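Local coordinates for uncharacterized protein (Leptotrichia buccalis, PDB 3T8K), which is of unknown function but has an ankyrin-repeat fold of stacked helical hairpins and forms a two-chain assembly joined by an interchain disulfide, at residues Glu95-Phe100 and Ile133-Leu138; Lys115-Lys120 and Leu155-Phe160; Ala105-Leu110 and Lys137-Gln142. All coordinates share one frame; numbering follows the deposited sequence.

Contact 1 (Glu95-Phe100 and Ile133-Leu138); sequences ELCKIF and IPLYKL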
ATOM      1  N   GLU A  95      15.798  11.107   3.013  1.00 28.20           N
ATOM      2  CA  GLU A  95      17.036  10.916   2.260  1.00 30.92           C
ATOM      3  C   GLU A  95      16.772  10.499   0.813  1.00 25.04           C
ATOM      4  O   GLU A  95      17.364  11.050  -0.122  1.00 28.59           O
ATOM      5  CB  GLU A  95      17.912   9.872   2.956  1.00 41.88           C
ATOM      6  CG  GLU A  95      19.270  10.391   3.383  1.00 56.62           C
ATOM      7  CD  GLU A  95      20.116  10.833   2.208  1.00 65.44           C
ATOM      8  OE1 GLU A  95      20.489   9.967   1.391  1.00 69.77           O
ATOM      9  OE2 GLU A  95      20.401  12.043   2.099  1.00 71.53           O
ATOM     10  N   LEU A  96      15.892   9.518   0.627  1.00 26.23           N
ATOM     11  CA  LEU A  96      15.544   9.055  -0.713  1.00 24.99           C
ATOM     12  C   LEU A  96      14.846  10.156  -1.526  1.00 25.25           C
ATOM     13  O   LEU A  96      15.119  10.320  -2.720  1.00 24.84           O
ATOM     14  CB  LEU A  96      14.677   7.790  -0.656  1.00 23.67           C
ATOM     15  CG  LEU A  96      15.384   6.510  -0.199  1.00 22.56           C
ATOM     16  CD1 LEU A  96      14.394   5.351  -0.044  1.00 22.46           C
ATOM     17  CD2 LEU A  96      16.474   6.141  -1.180  1.00 24.87           C
ATOM     18  N   CYS A  97      13.943  10.900  -0.891  1.00 24.20           N
ATOM     19  CA  CYS A  97      13.318  12.039  -1.570  1.00 23.32           C
ATOM     20  C   CYS A  97      14.371  13.053  -2.021  1.00 24.88           C
ATOM     21  O   CYS A  97      14.347  13.515  -3.159  1.00 26.24           O
ATOM     22  CB  CYS A  97      12.263  12.720  -0.685  1.00 27.64           C
ATOM     23  SG  CYS A  97      11.429  14.164  -1.457  1.00 24.79           S
ATOM     24  N   LYS A  98      15.296  13.405  -1.130  1.00 24.15           N
ATOM     25  CA  LYS A  98      16.361  14.333  -1.487  1.00 26.84           C
ATOM     26  C   LYS A  98      17.136  13.857  -2.719  1.00 24.38           C
ATOM     27  O   LYS A  98      17.436  14.635  -3.624  1.00 26.47           O
ATOM     28  CB  LYS A  98      17.329  14.514  -0.313  1.00 28.39           C
ATOM     29  CG  LYS A  98      18.527  15.396  -0.612  1.00 35.51           C
ATOM     30  CD  LYS A  98      19.243  15.784   0.681  1.00 43.98           C
ATOM     31  CE  LYS A  98      20.515  14.994   0.885  1.00 52.43           C
ATOM     32  NZ  LYS A  98      21.699  15.688   0.291  1.00 54.97           N
ATOM     33  N   ILE A  99      17.477  12.577  -2.737  1.00 23.90           N
ATOM     34  CA  ILE A  99      18.275  12.030  -3.828  1.00 24.42           C
ATOM     35  C   ILE A  99      17.486  12.001  -5.133  1.00 26.30           C
ATOM     36  O   ILE A  99      18.022  12.315  -6.198  1.00 25.69           O
ATOM     37  CB  ILE A  99      18.789  10.626  -3.480  1.00 28.19           C
ATOM     38  CG1 ILE A  99      19.814  10.719  -2.346  1.00 28.40           C
ATOM     39  CG2 ILE A  99      19.409   9.959  -4.698  1.00 33.68           C
ATOM     40  CD1 ILE A  99      20.175   9.373  -1.774  1.00 39.59           C
ATOM     41  N   PHE A 100      16.212  11.627  -5.057  1.00 26.75           N
ATOM     42  CA  PHE A 100      15.375  11.613  -6.252  1.00 23.73           C
ATOM     43  C   PHE A 100      15.286  13.010  -6.859  1.00 28.84           C
ATOM     44  O   PHE A 100      15.334  13.166  -8.080  1.00 28.96           O
ATOM     45  CB  PHE A 100      13.967  11.098  -5.956  1.00 19.71           C
ATOM     46  CG  PHE A 100      13.900   9.635  -5.637  1.00 24.78           C
ATOM     47  CD1 PHE A 100      14.991   8.810  -5.831  1.00 28.93           C
ATOM     48  CD2 PHE A 100      12.728   9.080  -5.154  1.00 26.13           C
ATOM     49  CE1 PHE A 100      14.918   7.450  -5.542  1.00 31.22           C
ATOM     50  CE2 PHE A 100      12.650   7.721  -4.864  1.00 27.63           C
ATOM     51  CZ  PHE A 100      13.747   6.912  -5.050  1.00 29.84           C
ATOM     52  N   ILE A 133       9.991  18.202   9.186  1.00 35.52           N
ATOM     53  CA  ILE A 133      10.461  19.471   8.632  1.00 32.32           C
ATOM     54  C   ILE A 133      11.483  19.342   7.492  1.00 29.88           C
ATOM     55  O   ILE A 133      11.333  19.991   6.462  1.00 33.96           O
ATOM     56  CB  ILE A 133      10.963  20.435   9.730  1.00 32.95           C
ATOM     57  CG1 ILE A 133       9.780  20.934  10.555  1.00 36.81           C
ATOM     58  CG2 ILE A 133      11.702  21.612   9.113  1.00 33.08           C
ATOM     59  CD1 ILE A 133      10.174  21.820  11.697  1.00 39.41           C
ATOM     60  N   PRO A 134      12.515  18.501   7.663  1.00 33.40           N
ATOM     61  CA  PRO A 134      13.451  18.353   6.544  1.00 30.76           C
ATOM     62  C   PRO A 134      12.737  17.932   5.260  1.00 26.75           C
ATOM     63  O   PRO A 134      12.989  18.519   4.206  1.00 27.31           O
ATOM     64  CB  PRO A 134      14.403  17.258   7.029  1.00 33.98           C
ATOM     65  CG  PRO A 134      14.362  17.376   8.523  1.00 35.44           C
ATOM     66  CD  PRO A 134      12.926  17.708   8.835  1.00 35.06           C
ATOM     67  N   LEU A 135      11.851  16.940   5.351  1.00 25.29           N
ATOM     68  CA  LEU A 135      11.085  16.504   4.188  1.00 27.79           C
ATOM     69  C   LEU A 135      10.187  17.621   3.651  1.00 26.53           C
ATOM     70  O   LEU A 135      10.117  17.834   2.446  1.00 23.81           O
ATOM     71  CB  LEU A 135      10.274  15.233   4.498  1.00 25.42           C
ATOM     72  CG  LEU A 135       9.352  14.722   3.395  1.00 23.71           C
ATOM     73  CD1 LEU A 135      10.164  14.420   2.133  1.00 28.30           C
ATOM     74  CD2 LEU A 135       8.575  13.473   3.842  1.00 22.48           C
ATOM     75  N   TYR A 136       9.510  18.343   4.546  1.00 27.52           N
ATOM     76  CA  TYR A 136       8.663  19.467   4.148  1.00 28.32           C
ATOM     77  C   TYR A 136       9.468  20.509   3.359  1.00 27.32           C
ATOM     78  O   TYR A 136       9.007  21.041   2.347  1.00 25.10           O
ATOM     79  CB  TYR A 136       8.051  20.143   5.380  1.00 27.72           C
ATOM     80  CG  TYR A 136       6.910  19.413   6.064  1.00 26.43           C
ATOM     81  CD1 TYR A 136       6.197  18.404   5.428  1.00 29.26           C
ATOM     82  CD2 TYR A 136       6.529  19.764   7.355  1.00 26.81           C
ATOM     83  CE1 TYR A 136       5.145  17.757   6.069  1.00 31.18           C
ATOM     84  CE2 TYR A 136       5.487  19.127   7.998  1.00 28.35           C
ATOM     85  CZ  TYR A 136       4.797  18.132   7.356  1.00 30.03           C
ATOM     86  OH  TYR A 136       3.764  17.506   8.011  1.00 26.03           O
ATOM     87  N   LYS A 137      10.674  20.798   3.834  1.00 30.28           N
ATOM     88  CA  LYS A 137      11.546  21.767   3.177  1.00 28.15           C
ATOM     89  C   LYS A 137      11.924  21.332   1.768  1.00 32.08           C
ATOM     90  O   LYS A 137      11.951  22.152   0.849  1.00 28.68           O
ATOM     91  CB  LYS A 137      12.803  22.016   4.012  1.00 33.20           C
ATOM     92  CG  LYS A 137      12.530  22.811   5.286  1.00 39.71           C
ATOM     93  CD  LYS A 137      13.827  23.109   6.024  1.00 49.64           C
ATOM     94  CE  LYS A 137      13.601  23.967   7.251  1.00 54.12           C
ATOM     95  NZ  LYS A 137      14.900  24.259   7.916  1.00 57.44           N
ATOM     96  N   LEU A 138      12.224  20.044   1.610  1.00 28.02           N
ATOM     97  CA  LEU A 138      12.568  19.497   0.304  1.00 27.76           C
ATOM     98  C   LEU A 138      11.413  19.722  -0.656  1.00 27.10           C
ATOM     99  O   LEU A 138      11.587  20.246  -1.756  1.00 23.90           O
ATOM    100  CB  LEU A 138      12.869  17.996   0.406  1.00 26.54           C
ATOM    101  CG  LEU A 138      14.207  17.585   1.015  1.00 34.33           C
ATOM    102  CD1 LEU A 138      14.264  16.071   1.210  1.00 29.74           C
ATOM    103  CD2 LEU A 138      15.359  18.065   0.132  1.00 32.61           C
TER
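L138 reaches from helix 129-140 onto the backbone of helix 90-102 at K98, branch end first. Its CD1 methyl does most of the touching, 3.7 Å from K98 N and 3.8 Å from K98 CB, while the other methyl, L138 CD2, lies 4.1 Å from K98 CB. L138 thus straddles the root of the lysine. From there K98 bends at its outer carbons and carries its ammonium away from L138 to a salt bridge with E102, so the lysine takes part through its backbone N and CB, not its ammonium. One turn back, L135 meets C97. The C97 sulfur lies opposite its own backbone N (chi1 180°), a rotation that brings SG to 3.8 Å from L135 CD1, with C97 CB almost as close to the same methyl. The two helix segments run nearly parallel, at 18° and with axes 9.9 Å apart, as neighbouring helices do when ankyrin-type helical hairpins stack side by side. No hydrogen bond crosses between them; the join is van der Waals packing. C97 and L135 are the buried pair, and F83 of helix 79-85 packs against both. L138 occupies the more open side, where C97 SG is still 4.3 Å from L138 CD1 and T94 lies alongside.

Contact 2 (Lys115-Lys120 and Leu155-Phe160); sequences KIVVFK and LTALEF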
ATOM      1  N   LYS A 115      -5.963  11.842  -9.149  1.00 29.78           N
ATOM      2  CA  LYS A 115      -5.640  13.259  -9.306  1.00 28.90           C
ATOM      3  C   LYS A 115      -5.212  13.935  -8.002  1.00 30.18           C
ATOM      4  O   LYS A 115      -5.723  15.005  -7.647  1.00 23.17           O
ATOM      5  CB  LYS A 115      -6.796  14.027  -9.959  1.00 41.34           C
ATOM      6  CG  LYS A 115      -6.377  14.775 -11.219  1.00 47.14           C
ATOM      7  CD  LYS A 115      -7.210  16.023 -11.456  1.00 54.19           C
ATOM      8  CE  LYS A 115      -8.652  15.695 -11.803  1.00 58.67           C
ATOM      9  NZ  LYS A 115      -9.435  16.934 -12.088  1.00 62.45           N
ATOM     10  N   ILE A 116      -4.257  13.317  -7.306  1.00 26.19           N
ATOM     11  CA  ILE A 116      -3.779  13.814  -6.018  1.00 21.92           C
ATOM     12  C   ILE A 116      -2.298  14.160  -6.062  1.00 20.78           C
ATOM     13  O   ILE A 116      -1.543  13.583  -6.848  1.00 25.00           O
ATOM     14  CB  ILE A 116      -3.982  12.765  -4.894  1.00 21.78           C
ATOM     15  CG1 ILE A 116      -3.248  11.464  -5.214  1.00 23.03           C
ATOM     16  CG2 ILE A 116      -5.474  12.503  -4.658  1.00 21.90           C
ATOM     17  CD1 ILE A 116      -3.344  10.444  -4.101  1.00 26.12           C
ATOM     18  N   VAL A 117      -1.867  15.093  -5.220  1.00 19.71           N
ATOM     19  CA  VAL A 117      -0.425  15.332  -5.106  1.00 17.90           C
ATOM     20  C   VAL A 117       0.262  14.029  -4.706  1.00 18.54           C
ATOM     21  O   VAL A 117      -0.311  13.197  -3.993  1.00 21.34           O
ATOM     22  CB  VAL A 117      -0.067  16.459  -4.130  1.00 21.26           C
ATOM     23  CG1 VAL A 117      -0.565  17.801  -4.675  1.00 25.05           C
ATOM     24  CG2 VAL A 117      -0.651  16.181  -2.740  1.00 22.66           C
ATOM     25  N   VAL A 118       1.483  13.834  -5.191  1.00 20.27           N
ATOM     26  CA  VAL A 118       2.108  12.516  -5.078  1.00 19.58           C
ATOM     27  C   VAL A 118       2.546  12.232  -3.644  1.00 23.97           C
ATOM     28  O   VAL A 118       2.718  11.070  -3.260  1.00 21.01           O
ATOM     29  CB  VAL A 118       3.290  12.372  -6.061  1.00 22.84           C
ATOM     30  CG1 VAL A 118       4.486  13.179  -5.580  1.00 24.34           C
ATOM     31  CG2 VAL A 118       3.647  10.907  -6.257  1.00 22.01           C
ATOM     32  N   PHE A 119       2.692  13.300  -2.859  1.00 19.99           N
ATOM     33  CA  PHE A 119       3.099  13.211  -1.455  1.00 24.30           C
ATOM     34  C   PHE A 119       1.925  13.247  -0.482  1.00 24.51           C
ATOM     35  O   PHE A 119       2.115  13.417   0.719  1.00 21.67           O
ATOM     36  CB  PHE A 119       4.083  14.337  -1.095  1.00 22.63           C
ATOM     37  CG  PHE A 119       3.688  15.675  -1.634  1.00 21.84           C
ATOM     38  CD1 PHE A 119       2.871  16.524  -0.904  1.00 25.48           C
ATOM     39  CD2 PHE A 119       4.117  16.075  -2.892  1.00 26.91           C
ATOM     40  CE1 PHE A 119       2.499  17.754  -1.418  1.00 23.44           C
ATOM     41  CE2 PHE A 119       3.748  17.294  -3.411  1.00 27.39           C
ATOM     42  CZ  PHE A 119       2.937  18.138  -2.671  1.00 21.73           C
ATOM     43  N   LYS A 120       0.709  13.055  -0.980  1.00 18.75           N
ATOM     44  CA  LYS A 120      -0.457  13.222  -0.105  1.00 23.68           C
ATOM     45  C   LYS A 120      -0.379  12.365   1.162  1.00 23.34           C
ATOM     46  O   LYS A 120      -0.815  12.791   2.236  1.00 24.61           O
ATOM     47  CB  LYS A 120      -1.750  12.929  -0.851  1.00 20.95           C
ATOM     48  CG  LYS A 120      -2.969  12.935   0.056  1.00 24.62           C
ATOM     49  CD  LYS A 120      -4.256  13.053  -0.751  1.00 28.78           C
ATOM     50  CE  LYS A 120      -5.469  13.039   0.155  1.00 28.99           C
ATOM     51  NZ  LYS A 120      -6.696  13.455  -0.574  1.00 29.62           N
ATOM     52  N   LEU A 155     -11.582  17.615  -3.973  1.00 36.50           N
ATOM     53  CA  LEU A 155     -10.796  18.067  -2.835  1.00 35.39           C
ATOM     54  C   LEU A 155      -9.386  18.440  -3.285  1.00 30.32           C
ATOM     55  O   LEU A 155      -8.721  17.655  -3.962  1.00 30.43           O
ATOM     56  CB  LEU A 155     -10.726  16.947  -1.790  1.00 37.50           C
ATOM     57  CG  LEU A 155     -10.133  17.262  -0.416  1.00 40.18           C
ATOM     58  CD1 LEU A 155     -11.127  18.069   0.411  1.00 44.28           C
ATOM     59  CD2 LEU A 155      -9.747  15.980   0.299  1.00 40.07           C
ATOM     60  N   THR A 156      -8.923  19.631  -2.915  1.00 30.53           N
ATOM     61  CA  THR A 156      -7.541  20.018  -3.216  1.00 29.24           C
ATOM     62  C   THR A 156      -6.596  19.535  -2.122  1.00 28.96           C
ATOM     63  O   THR A 156      -7.033  19.117  -1.047  1.00 29.79           O
ATOM     64  CB  THR A 156      -7.376  21.563  -3.340  1.00 32.45           C
ATOM     65  OG1 THR A 156      -7.640  22.186  -2.077  1.00 32.06           O
ATOM     66  CG2 THR A 156      -8.316  22.133  -4.389  1.00 35.28           C
ATOM     67  N   ALA A 157      -5.294  19.611  -2.382  1.00 26.77           N
ATOM     68  CA  ALA A 157      -4.317  19.225  -1.379  1.00 26.43           C
ATOM     69  C   ALA A 157      -4.418  20.139  -0.159  1.00 24.12           C
ATOM     70  O   ALA A 157      -4.316  19.683   0.979  1.00 30.51           O
ATOM     71  CB  ALA A 157      -2.901  19.249  -1.965  1.00 28.92           C
ATOM     72  N   LEU A 158      -4.618  21.434  -0.393  1.00 24.05           N
ATOM     73  CA  LEU A 158      -4.736  22.369   0.717  1.00 29.30           C
ATOM     74  C   LEU A 158      -5.929  21.980   1.594  1.00 30.87           C
ATOM     75  O   LEU A 158      -5.815  21.891   2.816  1.00 28.35           O
ATOM     76  CB  LEU A 158      -4.880  23.812   0.214  1.00 25.81           C
ATOM     77  CG  LEU A 158      -5.078  24.869   1.312  1.00 33.83           C
ATOM     78  CD1 LEU A 158      -3.839  25.001   2.188  1.00 27.76           C
ATOM     79  CD2 LEU A 158      -5.464  26.225   0.732  1.00 36.29           C
ATOM     80  N   GLU A 159      -7.068  21.734   0.958  1.00 32.25           N
ATOM     81  CA  GLU A 159      -8.274  21.361   1.689  1.00 36.16           C
ATOM     82  C   GLU A 159      -8.068  20.126   2.575  1.00 38.07           C
ATOM     83  O   GLU A 159      -8.575  20.075   3.698  1.00 38.61           O
ATOM     84  CB  GLU A 159      -9.450  21.194   0.717  1.00 36.88           C
ATOM     85  CG  GLU A 159      -9.960  22.538   0.179  1.00 45.93           C
ATOM     86  CD  GLU A 159     -10.730  22.437  -1.140  1.00 53.77           C
ATOM     87  OE1 GLU A 159     -11.152  23.501  -1.649  1.00 56.45           O
ATOM     88  OE2 GLU A 159     -10.912  21.313  -1.669  1.00 46.81           O
ATOM     89  N   PHE A 160      -7.310  19.149   2.074  1.00 31.48           N
ATOM     90  CA  PHE A 160      -7.002  17.924   2.817  1.00 28.49           C
ATOM     91  C   PHE A 160      -6.149  18.197   4.047  1.00 35.71           C
ATOM     92  O   PHE A 160      -6.417  17.688   5.134  1.00 35.60           O
ATOM     93  CB  PHE A 160      -6.272  16.915   1.908  1.00 25.10           C
ATOM     94  CG  PHE A 160      -5.857  15.638   2.604  1.00 24.92           C
ATOM     95  CD1 PHE A 160      -6.803  14.726   3.052  1.00 29.42           C
ATOM     96  CD2 PHE A 160      -4.509  15.330   2.770  1.00 31.60           C
ATOM     97  CE1 PHE A 160      -6.416  13.542   3.681  1.00 29.57           C
ATOM     98  CE2 PHE A 160      -4.112  14.156   3.390  1.00 27.60           C
ATOM     99  CZ  PHE A 160      -5.061  13.249   3.845  1.00 23.89           C
TER
HETATM  100  O   HOH W   1      -6.691  15.826  -2.325  1.00 37.19           O
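K120 lays its extended side chain over one face of the F160 ring, joining the type I beta turn at V117-K120 to helix 157-162. The sequence T156-A157-L158 resembles the Thr-Pro-Leu that opens the first helix of ankyrin repeats, consistent with the fold. T156 is the N-cap, and its OG1 takes E159 N at 3.1 Å while the E159 carboxylate accepts from T156 N, a capping box. From K120 CB the chain leaves opposite the backbone N (chi1 173°), which sends it out over the ring. K120 CG lies by the CD2-CE2 side of the ring, 3.7 Å from F160 CE2. Two carbons on, K120 CE sits 3.4 Å from the F160 ring centroid and 3° off the normal, a CH-pi contact with all six ring carbons nearly equidistant. K120 NZ, 4.1 Å from the same F160 centroid, is still over the face and makes a cation-pi interaction. The ammonium also has L155 CD2 beside it at 4.1 Å, donates to a water 2.9 Å from K120 NZ that in turn donates to L155 O, and has a long, weak ion pair with D151. The second subunit adds its F126 against K120 and its C164, the interchain disulfide cysteine, against F160. Elsewhere in the contact, V117 fits its two methyls round one carbon, CG1 and CG2 each lying 3.9 Å from A157 CB.

Contact 3 (Ala105-Leu110 and Lys137-Gln142); sequences ADITAL and KLIFSQ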
ATOM      1  N   ALA A 105      14.071  13.550 -10.633  1.00 30.84           N
ATOM      2  CA  ALA A 105      12.713  13.029 -10.609  1.00 27.33           C
ATOM      3  C   ALA A 105      11.743  14.194 -10.399  1.00 28.26           C
ATOM      4  O   ALA A 105      12.103  15.214  -9.801  1.00 27.13           O
ATOM      5  CB  ALA A 105      12.550  11.978  -9.527  1.00 30.25           C
ATOM      6  N   ASP A 106      10.522  14.038 -10.900  1.00 29.77           N
ATOM      7  CA  ASP A 106       9.534  15.120 -10.897  1.00 30.22           C
ATOM      8  C   ASP A 106       8.471  14.942  -9.814  1.00 21.74           C
ATOM      9  O   ASP A 106       7.609  14.065  -9.908  1.00 24.51           O
ATOM     10  CB  ASP A 106       8.870  15.205 -12.273  1.00 36.57           C
ATOM     11  CG  ASP A 106       7.759  16.235 -12.327  1.00 41.70           C
ATOM     12  OD1 ASP A 106       7.786  17.197 -11.527  1.00 40.77           O
ATOM     13  OD2 ASP A 106       6.864  16.082 -13.183  1.00 44.66           O
ATOM     14  N   ILE A 107       8.523  15.789  -8.789  1.00 23.93           N
ATOM     15  CA  ILE A 107       7.593  15.669  -7.673  1.00 27.45           C
ATOM     16  C   ILE A 107       6.311  16.470  -7.908  1.00 23.57           C
ATOM     17  O   ILE A 107       5.359  16.359  -7.131  1.00 24.07           O
ATOM     18  CB  ILE A 107       8.264  16.100  -6.336  1.00 24.40           C
ATOM     19  CG1 ILE A 107       7.505  15.529  -5.137  1.00 24.69           C
ATOM     20  CG2 ILE A 107       8.406  17.627  -6.256  1.00 27.77           C
ATOM     21  CD1 ILE A 107       8.208  15.768  -3.816  1.00 30.05           C
ATOM     22  N   THR A 108       6.274  17.265  -8.978  1.00 20.85           N
ATOM     23  CA  THR A 108       5.107  18.129  -9.239  1.00 23.83           C
ATOM     24  C   THR A 108       3.975  17.395  -9.951  1.00 25.68           C
ATOM     25  O   THR A 108       2.821  17.807  -9.896  1.00 29.58           O
ATOM     26  CB  THR A 108       5.480  19.379 -10.072  1.00 25.14           C
ATOM     27  OG1 THR A 108       5.823  18.989 -11.407  1.00 27.27           O
ATOM     28  CG2 THR A 108       6.646  20.112  -9.449  1.00 29.21           C
ATOM     29  N   ALA A 109       4.308  16.309 -10.637  1.00 24.69           N
ATOM     30  CA  ALA A 109       3.293  15.528 -11.338  1.00 23.48           C
ATOM     31  C   ALA A 109       2.312  14.887 -10.370  1.00 22.54           C
ATOM     32  O   ALA A 109       2.703  14.389  -9.314  1.00 23.28           O
ATOM     33  CB  ALA A 109       3.964  14.457 -12.201  1.00 29.56           C
ATOM     34  N   LEU A 110       1.033  14.898 -10.736  1.00 26.67           N
ATOM     35  CA  LEU A 110      -0.003  14.277  -9.933  1.00 27.66           C
ATOM     36  C   LEU A 110       0.052  12.771 -10.027  1.00 29.30           C
ATOM     37  O   LEU A 110       0.705  12.216 -10.912  1.00 28.45           O
ATOM     38  CB  LEU A 110      -1.381  14.749 -10.394  1.00 29.74           C
ATOM     39  CG  LEU A 110      -1.585  16.251 -10.232  1.00 29.61           C
ATOM     40  CD1 LEU A 110      -3.036  16.630 -10.501  1.00 33.11           C
ATOM     41  CD2 LEU A 110      -1.158  16.665  -8.843  1.00 29.70           C
ATOM     42  N   LYS A 137      10.674  20.798   3.834  1.00 30.28           N
ATOM     43  CA  LYS A 137      11.546  21.767   3.177  1.00 28.15           C
ATOM     44  C   LYS A 137      11.924  21.332   1.768  1.00 32.08           C
ATOM     45  O   LYS A 137      11.951  22.152   0.849  1.00 28.68           O
ATOM     46  CB  LYS A 137      12.803  22.016   4.012  1.00 33.20           C
ATOM     47  CG  LYS A 137      12.530  22.811   5.286  1.00 39.71           C
ATOM     48  CD  LYS A 137      13.827  23.109   6.024  1.00 49.64           C
ATOM     49  CE  LYS A 137      13.601  23.967   7.251  1.00 54.12           C
ATOM     50  NZ  LYS A 137      14.900  24.259   7.916  1.00 57.44           N
ATOM     51  N   LEU A 138      12.224  20.044   1.610  1.00 28.02           N
ATOM     52  CA  LEU A 138      12.568  19.497   0.304  1.00 27.76           C
ATOM     53  C   LEU A 138      11.413  19.722  -0.656  1.00 27.10           C
ATOM     54  O   LEU A 138      11.587  20.246  -1.756  1.00 23.90           O
ATOM     55  CB  LEU A 138      12.869  17.996   0.406  1.00 26.54           C
ATOM     56  CG  LEU A 138      14.207  17.585   1.015  1.00 34.33           C
ATOM     57  CD1 LEU A 138      14.264  16.071   1.210  1.00 29.74           C
ATOM     58  CD2 LEU A 138      15.359  18.065   0.132  1.00 32.61           C
ATOM     59  N   ILE A 139      10.221  19.323  -0.229  1.00 24.63           N
ATOM     60  CA  ILE A 139       9.050  19.419  -1.082  1.00 22.60           C
ATOM     61  C   ILE A 139       8.684  20.859  -1.451  1.00 23.32           C
ATOM     62  O   ILE A 139       8.506  21.174  -2.625  1.00 23.34           O
ATOM     63  CB  ILE A 139       7.847  18.693  -0.456  1.00 23.23           C
ATOM     64  CG1 ILE A 139       8.165  17.198  -0.305  1.00 23.34           C
ATOM     65  CG2 ILE A 139       6.604  18.894  -1.304  1.00 26.96           C
ATOM     66  CD1 ILE A 139       7.079  16.412   0.406  1.00 26.59           C
ATOM     67  N   PHE A 140       8.590  21.739  -0.458  1.00 25.20           N
ATOM     68  CA  PHE A 140       8.142  23.103  -0.720  1.00 25.63           C
ATOM     69  C   PHE A 140       9.193  23.999  -1.374  1.00 27.20           C
ATOM     70  O   PHE A 140       8.881  25.128  -1.748  1.00 27.21           O
ATOM     71  CB  PHE A 140       7.566  23.744   0.550  1.00 21.97           C
ATOM     72  CG  PHE A 140       6.314  23.066   1.041  1.00 28.20           C
ATOM     73  CD1 PHE A 140       5.155  23.093   0.277  1.00 31.86           C
ATOM     74  CD2 PHE A 140       6.303  22.377   2.242  1.00 34.36           C
ATOM     75  CE1 PHE A 140       4.005  22.462   0.711  1.00 31.92           C
ATOM     76  CE2 PHE A 140       5.156  21.741   2.681  1.00 38.63           C
ATOM     77  CZ  PHE A 140       4.004  21.788   1.915  1.00 37.45           C
ATOM     78  N   SER A 141      10.417  23.487  -1.529  1.00 27.49           N
ATOM     79  CA  SER A 141      11.475  24.189  -2.256  1.00 32.81           C
ATOM     80  C   SER A 141      11.358  23.983  -3.769  1.00 30.58           C
ATOM     81  O   SER A 141      12.092  24.591  -4.551  1.00 28.70           O
ATOM     82  CB  SER A 141      12.853  23.703  -1.798  1.00 42.69           C
ATOM     83  OG  SER A 141      13.110  24.088  -0.459  1.00 51.84           O
ATOM     84  N   GLN A 142      10.457  23.103  -4.178  1.00 26.04           N
ATOM     85  CA  GLN A 142      10.260  22.832  -5.595  1.00 28.53           C
ATOM     86  C   GLN A 142       9.134  23.699  -6.164  1.00 29.50           C
ATOM     87  O   GLN A 142       8.032  23.742  -5.618  1.00 26.81           O
ATOM     88  CB  GLN A 142       9.944  21.351  -5.814  1.00 30.23           C
ATOM     89  CG  GLN A 142      10.906  20.405  -5.107  1.00 30.27           C
ATOM     90  CD  GLN A 142      12.357  20.660  -5.472  1.00 32.17           C
ATOM     91  OE1 GLN A 142      12.697  20.814  -6.643  1.00 35.39           O
ATOM     92  NE2 GLN A 142      13.221  20.717  -4.465  1.00 35.78           N
TER
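D106 OD1 is gripped twice by T108, immediately beyond I107, the residue that reaches across to I139 and Q142. The T108 hydroxyl donates to D106 OD1 at 2.7 Å on the oxygen's syn side, and T108 N donates to D106 OD1 at 3.0 Å from well above the carboxylate plane. The backbone bond closes an Asx turn. D106 OD2 is taken by R71 in a salt bridge, so both ends of the carboxylate are held and its rotation is probably fixed. The turn presents I107 toward helix 129-140. I107 CG1 lies opposite its own backbone N (chi1 -160°), which carries CD1 forward to I139 CG1 at 3.8 Å; the two isoleucine side chains cross at about a right angle. The other branch, I107 CG2, meets Q142 CG at 3.9 Å, again crosswise. The A105-D106-I107 sequence resembles the Ala-Asp-hydrophobic part of the signature that follows a helix in ankyrin repeats, and here it joins the loop after helix 90-102 to the C-terminal part of helix 129-140. F79 and F83 of helix 79-85 pack on I107 as well, so this isoleucine is buried among apolar groups. Q142 folds back through a bend at chi2, and its NE2 gives L138 O a fairly straight bond of 3.2 Å, with the carbonyl oxygen lying in the amide plane. With an alanine here, I107 CG2 would probably lose the CG it packs on, leaving a gap, and L138 O its side-chain donor. Next to it S141 OG turns back and binds K137 O at 2.6 Å. Q142 O takes the hydroxyl of Y176 from helix 167-180, and T108 O accepts from Q146 NE2.

Overall arrangement
Helix 129-140 ties the set together: contact 1 uses its middle and contact 3 its C-terminal part, the two sharing K137 and L138 with centres 9 Å apart. F100 O and A105 N, probably hydrogen-bonded, link their first segments. Contact 2 lies further along, its centre about 13 Å from that of contact 3 and about 18 Å from that of contact 1. It touches contact 3 where V118 packs on I107 O and A109 O, but it does not touch contact 1. All three first segments (95-100, 105-110, 115-120) precede all three second segments, so helix 90-102 and the loop after it pack against later helices 129-140 and 157-162. This is consistent with the side-by-side stacking of an ankyrin-type array, with contact 2 alone reaching the second subunit.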